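Local coordinates for protein excinuclease ABC, subunit A. (Deinococcus radiodurans, PDB 2VF7) that probably binds DNA and recognises damage in nucleotide excision repair, as a zinc-containing ATPase of the ABC superfamily, at residues A182-A187 and Q191-I196; Q611-F616 and R631-V636; A549-Q554 and G578-I583; S600-Y605 and Q737-A742. The protein carries 1 engineered substitution. One frame throughout, in Å; residues are numbered along the deposited sequence. Where two conformers were deposited one is given.

Interaction 1. Residues A182-A187 and Q191-I196; sequences AAWPQA and QNQRDI
W184 and Q193 carry this contact, the aliphatic root of the glutamine sitting over the six-membered ring on one face of the indole. Q193 CB lies 3.4 Å from the centroid of the W184 six-membered ring and only 3° off its normal, a CH-pi contact with CB almost equally far from all the ring carbons. The next carbon along runs toward the fused bond, Q193 CG standing 3.7 Å from W184 CE2, while the two side chains cross at about a right angle. A bend at chi2 (-51°) then turns the glutamine's amide off the ring, with its plane 54° from that of the indole.

The polar ends of both groups are held by one piece of backbone. S256 N donates to Q193 OE1, T254 O accepts from Q193 NE2, and S256 O takes the indole NE1, so the buried amide is satisfied at both ends, which probably restricts the rotation of both groups. F255, between those two residues, touches both side chains. Next to Q193 on the helix, R194 NH1 reaches D195 OD1 at 3.0 Å in a salt bridge, the guanidinium lying over Q191 CB.

Within the UvrA DNA-binding domain, segment 182-187 is thus the lead-in that folds back on its own helix 187-199. R277 reaches W184 O and R179 reaches A187 O. Helix 258-268 packs against A183 and P185, strand 251-254 leads into the loop that grips W184 and Q193, and strand 227-230 meets D195 and I196.

Interaction 2. Residues Q611-F616 and R631-V636; sequences QVRKLF and RFSFNV
R613 and F632 bring the two backbones close, their CA atoms 5.6 Å apart, where the helix carrying 611-616 meets the short 3-10 turn at 631-632. The helix is held by bonds such as L615 N to Q611 O; past F632 the other chain becomes irregular. F632 lays its ring against the helix so that F616 CB stands 3.6 Å from the ring centroid and 1° off the normal, with R631 CB over the opposite face. The F616 ring itself is oblique to that of F632, planes at 40°, and passes on to I686 and V689 of helix 686-690. All this belongs to the mainly helical part of the second ABC module, between edge strand 585-589 and helix 733-743, where UvrA also carries the zinc site of C641, C644, C664 and C667. R613 slides past F632 in the opposite sense, its CD 3.3 Å from F632 O, a carbonyl that accepts from Y672 OH. A turn at chi3 (-78°) takes its guanidinium under S633 CB and lets NH1 bond A629 O. With a serine in place of F632, F616 CB would probably lose the ring beneath it, opening a gap between helix and loop. S633 OG in turn accepts from N635 N at 3.2 Å, an ST turn.

Interaction 3. Residues A549-Q554 and G578-I583; sequences AAHFGQ and GDLAQI
L580 O accepts from I583 N at 2.8 Å, closing a beta turn whose first and last residues are the two that meet segment 549-554. The turn thereby aims both apolar side chains across at H551 and F552, in the weakly bonded last stretch of helix 536-551 and the loop after it. L580 comes over one face of the imidazole: its CD1 is 3.8 Å from the H551 ring centroid and 25° off the normal, a CH-pi contact displaced toward the rim, with H551 NE2 the nearest ring atom at 3.5 Å. H551 holds its CG trans to the backbone N (chi1 178°), which extends the ring out to this methyl. Beside it F552 presents an edge instead. Its CZ lies 3.4 Å from I583 O, the oxygen near the ring plane, and 3.7 Å from I583 CG2, the side chains crossing at about a right angle. F552 CZ also lies in plane at the edge of the imidazole, so the two rings are neighbours on one surface.

L522 touches both I583 and Q582, and D579 is bonded to W502 at the start of strand 502-510. Helix 536-551 is the one that follows the Walker A P-loop at the second ADP, while I583 leads into 585-589, an outer strand of the ATPase sheet; the contact therefore joins the far end of the P-loop helix to the sheet margin, in an ABC-type nucleotide-binding fold.

Interaction 4. Residues S600-Y605 and Q737-A742; sequences SNMATY and QRIKLA
I739 and K740 stand on helix 733-743, the helix that continues from the LSGGE signature sequence of ABC ATPases, and meet M602 and Y605 on the short helix 602-605. M602 crosses I739 at about a right angle: its CG touches I739 CD1 at 3.6 Å, and the chain, extended beyond CG, carries CE on to I739 CG1. L714 of helix 705-716 and L722 also touch M602, and the M602 side chain lies about 6 Å from that of Q726, a residue that binds the first ADP. On the outer side Y605 lies across K740. With CG trans to the backbone N (chi1 -168°), its ring extends over the signature helix, reaching I739 CG2 at 4.2 Å from CD2 and then the lysine's aliphatic stem, both approaching the ring obliquely. Replacing Y605 by a glycine is likely to uncover I739 CG2 and the K740 stem, leaving the lysine chain freer to swing. The ammonium is not held by the tyrosine but by D590 OD2, in a salt bridge. The closest approach of the tyrosine is its hydroxyl, Y605 OH lying 3.5 Å from K740 CG.

Interactions 2, 3 and 4 fall in the second ABC module, whereas interaction 1 lies in the DNA-binding domain, its centre 35 Å or more from theirs. Interaction 2 is the most buried; the others each mix covered and partly open residues, interaction 3 most openly. Interactions 2 and 4 share a neighbourhood: helices 602-605 and 609-617 follow one another, and the F634 side chain packs against N601. Interaction 3 belongs instead to the P-loop side of the module. Apolar carbon over a flat ring recurs in 1, 2 and 3, while 4 pairs an aliphatic methionine-isoleucine contact with a tyrosine met obliquely by I739 and K740; only interaction 1 has both principal side chains hydrogen-bonded by the same neighbouring backbone.

Interaction 1. Residues A182-A187 and Q191-I196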
loop_
_atom_site.group_PDB
_atom_site.type_symbol
_atom_site.label_atom_id
_atom_site.label_comp_id
_atom_site.label_asym_id
_atom_site.label_seq_id
_atom_site.Cartn_x
_atom_site.Cartn_y
_atom_site.Cartn_z
ATOM N N ALA A 182 14.681 -37.366 -3.482
ATOM C CA ALA A 182 15.340 -36.196 -2.910
ATOM C C ALA A 182 14.688 -34.871 -3.291
ATOM O O ALA A 182 14.791 -33.875 -2.544
ATOM C CB ALA A 182 16.813 -36.189 -3.298
ATOM N N ALA A 183 14.025 -34.868 -4.442
ATOM C CA ALA A 183 13.293 -33.697 -4.935
ATOM C C ALA A 183 12.098 -33.305 -4.039
ATOM O O ALA A 183 11.543 -32.201 -4.151
ATOM C CB ALA A 183 12.835 -33.959 -6.353
ATOM N N TRP A 184 11.684 -34.205 -3.157
ATOM C CA TRP A 184 10.661 -33.840 -2.173
ATOM C C TRP A 184 11.233 -32.919 -1.071
ATOM O O TRP A 184 12.442 -32.915 -0.832
ATOM C CB TRP A 184 9.996 -35.091 -1.590
ATOM C CG TRP A 184 8.768 -35.475 -2.320
ATOM C CD1 TRP A 184 7.977 -34.655 -3.092
ATOM C CD2 TRP A 184 8.138 -36.761 -2.331
ATOM N NE1 TRP A 184 6.913 -35.354 -3.588
ATOM C CE2 TRP A 184 6.990 -36.654 -3.154
ATOM C CE3 TRP A 184 8.434 -38.000 -1.738
ATOM C CZ2 TRP A 184 6.138 -37.738 -3.396
ATOM C CZ3 TRP A 184 7.587 -39.071 -1.974
ATOM C CH2 TRP A 184 6.456 -38.936 -2.804
ATOM N N PRO A 185 10.369 -32.145 -0.393
ATOM C CA PRO A 185 10.868 -31.147 0.551
ATOM C C PRO A 185 11.679 -31.743 1.687
ATOM O O PRO A 185 11.527 -32.919 2.015
ATOM C CB PRO A 185 9.590 -30.510 1.106
ATOM C CG PRO A 185 8.537 -30.834 0.135
ATOM C CD PRO A 185 8.892 -32.142 -0.455
ATOM N N GLN A 186 12.543 -30.929 2.277
ATOM C CA GLN A 186 13.300 -31.340 3.448
ATOM C C GLN A 186 12.354 -31.354 4.629
ATOM O O GLN A 186 11.201 -30.915 4.516
ATOM C CB GLN A 186 14.473 -30.391 3.704
ATOM C CG GLN A 186 15.558 -30.423 2.605
ATOM C CD GLN A 186 16.652 -29.390 2.826
ATOM O OE1 GLN A 186 16.388 -28.182 2.899
ATOM N NE2 GLN A 186 17.895 -29.858 2.914
ATOM N N ALA A 187 12.846 -31.872 5.753
ATOM C CA ALA A 187 12.067 -32.037 6.978
ATOM C C ALA A 187 10.654 -32.550 6.702
ATOM O O ALA A 187 10.476 -33.401 5.842
ATOM C CB ALA A 187 12.075 -30.757 7.827
ATOM N N GLN A 191 8.348 -36.193 4.671
ATOM C CA GLN A 191 7.842 -37.385 5.367
ATOM C C GLN A 191 6.336 -37.553 5.272
ATOM O O GLN A 191 5.837 -38.684 5.288
ATOM C CB GLN A 191 8.285 -37.431 6.841
ATOM C CG GLN A 191 7.747 -36.346 7.731
ATOM C CD GLN A 191 7.568 -36.813 9.170
ATOM O OE1 GLN A 191 6.602 -37.503 9.483
ATOM N NE2 GLN A 191 8.480 -36.423 10.045
ATOM N N ASN A 192 5.626 -36.424 5.213
ATOM C CA ASN A 192 4.223 -36.351 4.811
ATOM C C ASN A 192 3.898 -37.137 3.544
ATOM O O ASN A 192 2.968 -37.920 3.543
ATOM C CB ASN A 192 3.842 -34.893 4.595
ATOM C CG ASN A 192 2.361 -34.703 4.242
ATOM O OD1 ASN A 192 2.013 -33.846 3.420
ATOM N ND2 ASN A 192 1.492 -35.489 4.872
ATOM N N GLN A 193 4.671 -36.940 2.475
ATOM C CA GLN A 193 4.415 -37.616 1.193
ATOM C C GLN A 193 4.711 -39.129 1.322
ATOM O O GLN A 193 4.056 -39.999 0.685
ATOM C CB GLN A 193 5.271 -36.992 0.082
ATOM C CG GLN A 193 4.878 -35.559 -0.368
ATOM C CD GLN A 193 3.370 -35.406 -0.723
ATOM O OE1 GLN A 193 2.825 -36.168 -1.506
ATOM N NE2 GLN A 193 2.723 -34.426 -0.140
ATOM N N ARG A 194 5.688 -39.424 2.176
ATOM C CA ARG A 194 6.079 -40.782 2.487
ATOM C C ARG A 194 5.004 -41.476 3.281
ATOM O O ARG A 194 4.687 -42.628 3.002
ATOM C CB ARG A 194 7.399 -40.772 3.240
ATOM C CG ARG A 194 7.870 -42.121 3.693
ATOM C CD ARG A 194 7.688 -42.214 5.168
ATOM N NE ARG A 194 8.714 -41.445 5.829
ATOM C CZ ARG A 194 8.725 -41.205 7.124
ATOM N NH1 ARG A 194 7.728 -41.646 7.886
ATOM N NH2 ARG A 194 9.720 -40.512 7.648
ATOM N N ASP A 195 4.431 -40.778 4.269
ATOM C CA ASP A 195 3.291 -41.332 5.017
ATOM C C ASP A 195 2.005 -41.419 4.223
ATOM O O ASP A 195 1.138 -42.272 4.521
ATOM C CB ASP A 195 3.096 -40.650 6.383
ATOM C CG ASP A 195 4.201 -41.047 7.386
ATOM O OD1 ASP A 195 4.895 -42.063 7.137
ATOM O OD2 ASP A 195 4.375 -40.361 8.407
ATOM N N ILE A 196 1.876 -40.571 3.202
ATOM C CA ILE A 196 0.751 -40.693 2.273
ATOM C C ILE A 196 0.888 -41.997 1.496
ATOM O O ILE A 196 -0.083 -42.758 1.404
ATOM C CB ILE A 196 0.581 -39.442 1.335
ATOM C CG1 ILE A 196 0.101 -38.245 2.142
ATOM C CG2 ILE A 196 -0.406 -39.729 0.159
ATOM C CD1 ILE A 196 0.227 -36.991 1.419
#

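Interaction 2. Residues Q611-F616 and R631-V636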
loop_
_atom_site.group_PDB
_atom_site.type_symbol
_atom_site.label_atom_id
_atom_site.label_comp_id
_atom_site.label_asym_id
_atom_site.label_seq_id
_atom_site.Cartn_x
_atom_site.Cartn_y
_atom_site.Cartn_z
ATOM N N GLN A 611 34.965 -16.306 22.188
ATOM C CA GLN A 611 35.726 -16.201 23.435
ATOM C C GLN A 611 34.909 -15.490 24.501
ATOM O O GLN A 611 34.990 -15.821 25.692
ATOM C CB GLN A 611 37.026 -15.424 23.239
ATOM C CG GLN A 611 37.444 -15.121 21.788
ATOM C CD GLN A 611 37.616 -16.368 20.922
ATOM O OE1 GLN A 611 38.131 -17.417 21.373
ATOM N NE2 GLN A 611 37.178 -16.258 19.663
ATOM N N VAL A 612 34.128 -14.509 24.057
ATOM C CA VAL A 612 33.195 -13.802 24.909
ATOM C C VAL A 612 32.254 -14.806 25.578
ATOM O O VAL A 612 31.987 -14.705 26.778
ATOM C CB VAL A 612 32.410 -12.706 24.114
ATOM C CG1 VAL A 612 31.312 -12.084 24.966
ATOM C CG2 VAL A 612 33.344 -11.630 23.598
ATOM N N ARG A 613 31.770 -15.793 24.831
ATOM C CA ARG A 613 30.777 -16.720 25.387
ATOM C C ARG A 613 31.435 -17.698 26.352
ATOM O O ARG A 613 30.845 -18.121 27.343
ATOM C CB ARG A 613 30.077 -17.482 24.277
ATOM C CG ARG A 613 29.370 -16.597 23.289
ATOM C CD ARG A 613 28.526 -17.429 22.359
ATOM N NE ARG A 613 29.321 -18.072 21.319
ATOM C CZ ARG A 613 29.561 -19.380 21.251
ATOM N NH1 ARG A 613 29.068 -20.206 22.155
ATOM N NH2 ARG A 613 30.279 -19.859 20.261
ATOM N N LYS A 614 32.667 -18.061 26.015
ATOM C CA LYS A 614 33.620 -18.764 26.890
ATOM C C LYS A 614 33.792 -18.099 28.275
ATOM O O LYS A 614 33.808 -18.779 29.291
ATOM C CB LYS A 614 34.950 -18.838 26.141
ATOM C CG LYS A 614 36.021 -19.644 26.778
ATOM C CD LYS A 614 37.372 -19.344 26.139
ATOM C CE LYS A 614 38.092 -18.152 26.802
ATOM N NZ LYS A 614 37.701 -16.836 26.210
ATOM N N LEU A 615 33.904 -16.771 28.306
ATOM C CA LEU A 615 34.118 -16.014 29.551
ATOM C C LEU A 615 32.872 -15.951 30.402
ATOM O O LEU A 615 32.950 -15.775 31.618
ATOM C CB LEU A 615 34.555 -14.568 29.253
ATOM C CG LEU A 615 35.892 -14.237 28.577
ATOM C CD1 LEU A 615 36.021 -12.753 28.259
ATOM C CD2 LEU A 615 37.092 -14.733 29.417
ATOM N N PHE A 616 31.712 -16.021 29.754
ATOM C CA PHE A 616 30.421 -16.065 30.455
ATOM C C PHE A 616 30.149 -17.451 31.038
ATOM O O PHE A 616 29.659 -17.568 32.152
ATOM C CB PHE A 616 29.284 -15.609 29.527
ATOM C CG PHE A 616 29.065 -14.104 29.521
ATOM C CD1 PHE A 616 29.795 -13.285 28.676
ATOM C CD2 PHE A 616 28.134 -13.521 30.376
ATOM C CE1 PHE A 616 29.628 -11.902 28.697
ATOM C CE2 PHE A 616 27.952 -12.155 30.402
ATOM C CZ PHE A 616 28.688 -11.333 29.555
ATOM N N ARG A 631 24.811 -21.580 25.645
ATOM C CA ARG A 631 23.763 -20.744 26.225
ATOM C C ARG A 631 23.846 -19.270 25.764
ATOM O O ARG A 631 22.864 -18.554 25.795
ATOM C CB ARG A 631 23.859 -20.823 27.756
ATOM C CG ARG A 631 22.782 -20.096 28.546
ATOM C CD ARG A 631 21.475 -20.884 28.514
ATOM N NE ARG A 631 20.338 -20.080 28.960
ATOM C CZ ARG A 631 19.211 -20.578 29.429
ATOM N NH1 ARG A 631 19.040 -21.892 29.529
ATOM N NH2 ARG A 631 18.256 -19.753 29.820
ATOM N N PHE A 632 25.033 -18.817 25.358
ATOM C CA PHE A 632 25.259 -17.393 25.143
ATOM C C PHE A 632 25.364 -17.083 23.656
ATOM O O PHE A 632 25.694 -15.967 23.261
ATOM C CB PHE A 632 26.461 -16.887 25.969
ATOM C CG PHE A 632 26.328 -17.144 27.458
ATOM C CD1 PHE A 632 25.629 -16.260 28.276
ATOM C CD2 PHE A 632 26.886 -18.277 28.035
ATOM C CE1 PHE A 632 25.477 -16.509 29.658
ATOM C CE2 PHE A 632 26.738 -18.540 29.422
ATOM C CZ PHE A 632 26.047 -17.643 30.234
ATOM N N SER A 633 25.065 -18.088 22.837
ATOM C CA SER A 633 24.921 -17.906 21.412
ATOM C C SER A 633 23.490 -17.461 21.105
ATOM O O SER A 633 22.537 -17.929 21.730
ATOM C CB SER A 633 25.220 -19.224 20.686
ATOM O OG SER A 633 25.440 -19.016 19.296
ATOM N N PHE A 634 23.326 -16.546 20.161
ATOM C CA PHE A 634 21.984 -16.261 19.644
ATOM C C PHE A 634 21.783 -16.989 18.320
ATOM O O PHE A 634 20.824 -16.715 17.619
ATOM C CB PHE A 634 21.745 -14.754 19.487
ATOM C CG PHE A 634 22.814 -14.049 18.708
ATOM C CD1 PHE A 634 22.782 -14.029 17.314
ATOM C CD2 PHE A 634 23.866 -13.421 19.361
ATOM C CE1 PHE A 634 23.780 -13.418 16.603
ATOM C CE2 PHE A 634 24.866 -12.806 18.651
ATOM C CZ PHE A 634 24.827 -12.792 17.285
ATOM N N ASN A 635 22.684 -17.913 17.974
ATOM C CA ASN A 635 22.530 -18.722 16.751
ATOM C C ASN A 635 22.142 -20.147 17.036
ATOM O O ASN A 635 21.946 -20.962 16.136
ATOM C CB ASN A 635 23.756 -18.627 15.847
ATOM C CG ASN A 635 23.940 -17.246 15.327
ATOM O OD1 ASN A 635 22.962 -16.584 15.027
ATOM N ND2 ASN A 635 25.174 -16.771 15.265
ATOM N N VAL A 636 21.969 -20.417 18.310
ATOM C CA VAL A 636 21.657 -21.741 18.772
ATOM C C VAL A 636 20.473 -21.615 19.739
ATOM O O VAL A 636 20.409 -20.690 20.542
ATOM C CB VAL A 636 22.940 -22.414 19.386
ATOM C CG1 VAL A 636 22.610 -23.542 20.342
ATOM C CG2 VAL A 636 23.840 -22.945 18.275
#

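Interaction 3. Residues A549-Q554 and G578-I583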
loop_
_atom_site.group_PDB
_atom_site.type_symbol
_atom_site.label_atom_id
_atom_site.label_comp_id
_atom_site.label_asym_id
_atom_site.label_seq_id
_atom_site.Cartn_x
_atom_site.Cartn_y
_atom_site.Cartn_z
ATOM N N ALA A 549 41.508 -16.572 -8.707
ATOM C CA ALA A 549 40.720 -17.490 -7.884
ATOM C C ALA A 549 40.787 -18.889 -8.495
ATOM O O ALA A 549 40.787 -19.894 -7.776
ATOM C CB ALA A 549 39.286 -17.025 -7.775
ATOM N N ALA A 550 40.848 -18.940 -9.826
ATOM C CA ALA A 550 41.014 -20.190 -10.567
ATOM C C ALA A 550 42.427 -20.792 -10.427
ATOM O O ALA A 550 42.595 -22.013 -10.490
ATOM C CB ALA A 550 40.660 -19.988 -12.034
ATOM N N HIS A 551 43.427 -19.930 -10.244
ATOM C CA HIS A 551 44.814 -20.345 -9.998
ATOM C C HIS A 551 45.015 -20.889 -8.577
ATOM O O HIS A 551 45.944 -21.657 -8.336
ATOM C CB HIS A 551 45.758 -19.165 -10.264
ATOM C CG HIS A 551 47.203 -19.452 -9.989
ATOM N ND1 HIS A 551 48.012 -20.130 -10.878
ATOM C CD2 HIS A 551 47.993 -19.122 -8.940
ATOM C CE1 HIS A 551 49.233 -20.220 -10.381
ATOM N NE2 HIS A 551 49.249 -19.614 -9.206
ATOM N N PHE A 552 44.146 -20.493 -7.644
ATOM C CA PHE A 552 44.219 -20.960 -6.253
ATOM C C PHE A 552 43.128 -21.986 -5.910
ATOM O O PHE A 552 42.568 -22.627 -6.797
ATOM C CB PHE A 552 44.169 -19.779 -5.269
ATOM C CG PHE A 552 45.332 -18.830 -5.385
ATOM C CD1 PHE A 552 45.113 -17.456 -5.474
ATOM C CD2 PHE A 552 46.645 -19.302 -5.399
ATOM C CE1 PHE A 552 46.183 -16.563 -5.585
ATOM C CE2 PHE A 552 47.724 -18.420 -5.509
ATOM C CZ PHE A 552 47.489 -17.041 -5.602
ATOM N N GLY A 553 42.830 -22.125 -4.618
ATOM C CA GLY A 553 41.861 -23.113 -4.141
ATOM C C GLY A 553 40.494 -22.571 -3.757
ATOM O O GLY A 553 39.750 -23.235 -3.033
ATOM N N GLN A 554 40.167 -21.367 -4.229
ATOM C CA GLN A 554 38.830 -20.771 -4.057
ATOM C C GLN A 554 38.455 -19.874 -5.227
ATOM O O GLN A 554 37.683 -20.277 -6.095
ATOM C CB GLN A 554 38.710 -19.984 -2.743
ATOM C CG GLN A 554 37.994 -20.747 -1.608
ATOM C CD GLN A 554 36.529 -21.061 -1.923
ATOM O OE1 GLN A 554 35.734 -20.166 -2.214
ATOM N NE2 GLN A 554 36.171 -22.341 -1.862
ATOM N N GLY A 578 53.619 -13.680 -15.431
ATOM C CA GLY A 578 54.454 -12.860 -14.559
ATOM C C GLY A 578 55.030 -13.641 -13.396
ATOM O O GLY A 578 55.120 -14.864 -13.454
ATOM N N ASP A 579 55.428 -12.926 -12.342
ATOM C CA ASP A 579 56.050 -13.541 -11.160
ATOM C C ASP A 579 54.969 -14.037 -10.188
ATOM O O ASP A 579 54.613 -13.361 -9.217
ATOM C CB ASP A 579 57.026 -12.571 -10.459
ATOM C CG ASP A 579 57.989 -11.869 -11.428
ATOM O OD1 ASP A 579 58.672 -12.538 -12.234
ATOM O OD2 ASP A 579 58.076 -10.624 -11.364
ATOM N N LEU A 580 54.449 -15.225 -10.485
ATOM C CA LEU A 580 53.382 -15.870 -9.722
ATOM C C LEU A 580 53.826 -16.388 -8.354
ATOM O O LEU A 580 53.076 -16.288 -7.375
ATOM C CB LEU A 580 52.806 -17.048 -10.523
ATOM C CG LEU A 580 51.477 -16.961 -11.279
ATOM C CD1 LEU A 580 50.354 -16.474 -10.364
ATOM C CD2 LEU A 580 51.584 -16.096 -12.520
ATOM N N ALA A 581 55.028 -16.959 -8.292
ATOM C CA ALA A 581 55.520 -17.613 -7.072
ATOM C C ALA A 581 55.658 -16.650 -5.878
ATOM O O ALA A 581 56.083 -17.053 -4.789
ATOM C CB ALA A 581 56.831 -18.355 -7.342
ATOM N N GLN A 582 55.281 -15.390 -6.092
ATOM C CA GLN A 582 55.251 -14.384 -5.032
ATOM C C GLN A 582 53.855 -14.229 -4.397
ATOM O O GLN A 582 53.713 -13.594 -3.349
ATOM C CB GLN A 582 55.735 -13.031 -5.575
ATOM C CG GLN A 582 57.204 -12.991 -5.979
ATOM C CD GLN A 582 57.630 -11.646 -6.540
ATOM O OE1 GLN A 582 58.379 -11.579 -7.516
ATOM N NE2 GLN A 582 57.153 -10.564 -5.930
ATOM N N ILE A 583 52.839 -14.805 -5.040
ATOM C CA ILE A 583 51.445 -14.639 -4.612
ATOM C C ILE A 583 50.840 -15.929 -4.047
ATOM O O ILE A 583 50.754 -16.955 -4.733
ATOM C CB ILE A 583 50.540 -14.078 -5.736
ATOM C CG1 ILE A 583 51.148 -12.813 -6.334
ATOM C CG2 ILE A 583 49.137 -13.771 -5.188
ATOM C CD1 ILE A 583 50.329 -12.204 -7.475
#

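Interaction 4. Residues S600-Y605 and Q737-A742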
loop_
_atom_site.group_PDB
_atom_site.type_symbol
_atom_site.label_atom_id
_atom_site.label_comp_id
_atom_site.label_asym_id
_atom_site.label_seq_id
_atom_site.Cartn_x
_atom_site.Cartn_y
_atom_site.Cartn_z
ATOM N N SER A 600 23.500 -11.087 11.781
ATOM C CA SER A 600 24.885 -10.679 11.578
ATOM C C SER A 600 25.233 -9.414 12.337
ATOM O O SER A 600 24.400 -8.496 12.464
ATOM C CB SER A 600 25.156 -10.452 10.101
ATOM O OG SER A 600 24.959 -11.643 9.355
ATOM N N ASN A 601 26.473 -9.385 12.830
ATOM C CA ASN A 601 27.039 -8.213 13.473
ATOM C C ASN A 601 28.585 -8.282 13.500
ATOM O O ASN A 601 29.171 -9.313 13.153
ATOM C CB ASN A 601 26.383 -7.990 14.856
ATOM C CG ASN A 601 26.414 -9.231 15.759
ATOM O OD1 ASN A 601 25.474 -9.480 16.501
ATOM N ND2 ASN A 601 27.490 -9.992 15.707
ATOM N N MET A 602 29.250 -7.182 13.854
ATOM C CA MET A 602 30.720 -7.202 14.005
ATOM C C MET A 602 31.160 -8.342 14.906
ATOM O O MET A 602 32.124 -9.057 14.588
ATOM C CB MET A 602 31.232 -5.920 14.656
ATOM C CG MET A 602 31.612 -4.791 13.720
ATOM S SD MET A 602 31.620 -3.246 14.672
ATOM C CE MET A 602 32.830 -2.330 13.761
ATOM N N ALA A 603 30.461 -8.489 16.034
ATOM C CA ALA A 603 30.875 -9.398 17.111
ATOM C C ALA A 603 31.135 -10.806 16.614
ATOM O O ALA A 603 32.038 -11.508 17.062
ATOM C CB ALA A 603 29.821 -9.444 18.200
ATOM N N THR A 604 30.317 -11.204 15.667
ATOM C CA THR A 604 30.279 -12.564 15.203
ATOM C C THR A 604 31.026 -12.713 13.868
ATOM O O THR A 604 31.522 -13.790 13.574
ATOM C CB THR A 604 28.816 -12.986 15.155
ATOM O OG1 THR A 604 28.715 -14.382 15.400
ATOM C CG2 THR A 604 28.114 -12.549 13.846
ATOM N N TYR A 605 31.134 -11.615 13.098
ATOM C CA TYR A 605 31.869 -11.586 11.827
ATOM C C TYR A 605 33.401 -11.548 12.030
ATOM O O TYR A 605 34.173 -12.066 11.198
ATOM C CB TYR A 605 31.422 -10.395 10.935
ATOM C CG TYR A 605 31.949 -10.502 9.503
ATOM C CD1 TYR A 605 31.221 -11.181 8.513
ATOM C CD2 TYR A 605 33.200 -9.969 9.142
ATOM C CE1 TYR A 605 31.711 -11.298 7.208
ATOM C CE2 TYR A 605 33.695 -10.101 7.852
ATOM C CZ TYR A 605 32.944 -10.767 6.895
ATOM O OH TYR A 605 33.429 -10.895 5.609
ATOM N N GLN A 737 32.393 -2.541 4.406
ATOM C CA GLN A 737 33.680 -2.726 3.723
ATOM C C GLN A 737 34.855 -2.693 4.712
ATOM O O GLN A 737 35.739 -3.550 4.669
ATOM C CB GLN A 737 33.878 -1.672 2.620
ATOM C CG GLN A 737 35.154 -1.896 1.784
ATOM C CD GLN A 737 35.094 -1.316 0.361
ATOM O OE1 GLN A 737 34.167 -0.575 0.005
ATOM N NE2 GLN A 737 36.085 -1.685 -0.468
ATOM N N ARG A 738 34.843 -1.700 5.599
ATOM C CA ARG A 738 35.884 -1.517 6.604
ATOM C C ARG A 738 35.906 -2.607 7.684
ATOM O O ARG A 738 36.943 -2.863 8.248
ATOM C CB ARG A 738 35.771 -0.128 7.240
ATOM C CG ARG A 738 36.161 1.027 6.322
ATOM C CD ARG A 738 36.038 2.363 7.029
ATOM N NE ARG A 738 34.665 2.891 7.034
ATOM C CZ ARG A 738 34.207 3.824 7.881
ATOM N NH1 ARG A 738 34.998 4.339 8.829
ATOM N NH2 ARG A 738 32.954 4.257 7.782
ATOM N N ILE A 739 34.768 -3.229 7.979
ATOM C CA ILE A 739 34.707 -4.365 8.919
ATOM C C ILE A 739 35.427 -5.582 8.314
ATOM O O ILE A 739 36.199 -6.265 8.999
ATOM C CB ILE A 739 33.231 -4.732 9.286
ATOM C CG1 ILE A 739 32.472 -3.513 9.822
ATOM C CG2 ILE A 739 33.146 -5.880 10.283
ATOM C CD1 ILE A 739 31.044 -3.818 10.262
ATOM N N LYS A 740 35.176 -5.823 7.024
ATOM C CA LYS A 740 35.768 -6.935 6.282
ATOM C C LYS A 740 37.261 -6.760 6.166
ATOM O O LYS A 740 38.013 -7.729 6.247
ATOM C CB LYS A 740 35.191 -7.012 4.870
ATOM C CG LYS A 740 33.749 -7.491 4.772
ATOM C CD LYS A 740 33.234 -7.114 3.407
ATOM C CE LYS A 740 31.749 -7.163 3.348
ATOM N NZ LYS A 740 31.296 -8.459 2.812
ATOM N N LEU A 741 37.676 -5.516 5.940
ATOM C CA LEU A 741 39.082 -5.142 5.882
ATOM C C LEU A 741 39.790 -5.393 7.203
ATOM O O LEU A 741 40.888 -5.938 7.206
ATOM C CB LEU A 741 39.220 -3.671 5.498
ATOM C CG LEU A 741 40.587 -3.089 5.128
ATOM C CD1 LEU A 741 41.304 -3.961 4.098
ATOM C CD2 LEU A 741 40.437 -1.648 4.612
ATOM N N ALA A 742 39.170 -4.993 8.313
ATOM C CA ALA A 742 39.780 -5.122 9.636
ATOM C C ALA A 742 39.947 -6.583 10.026
ATOM O O ALA A 742 40.938 -6.961 10.662
ATOM C CB ALA A 742 38.984 -4.370 10.680
#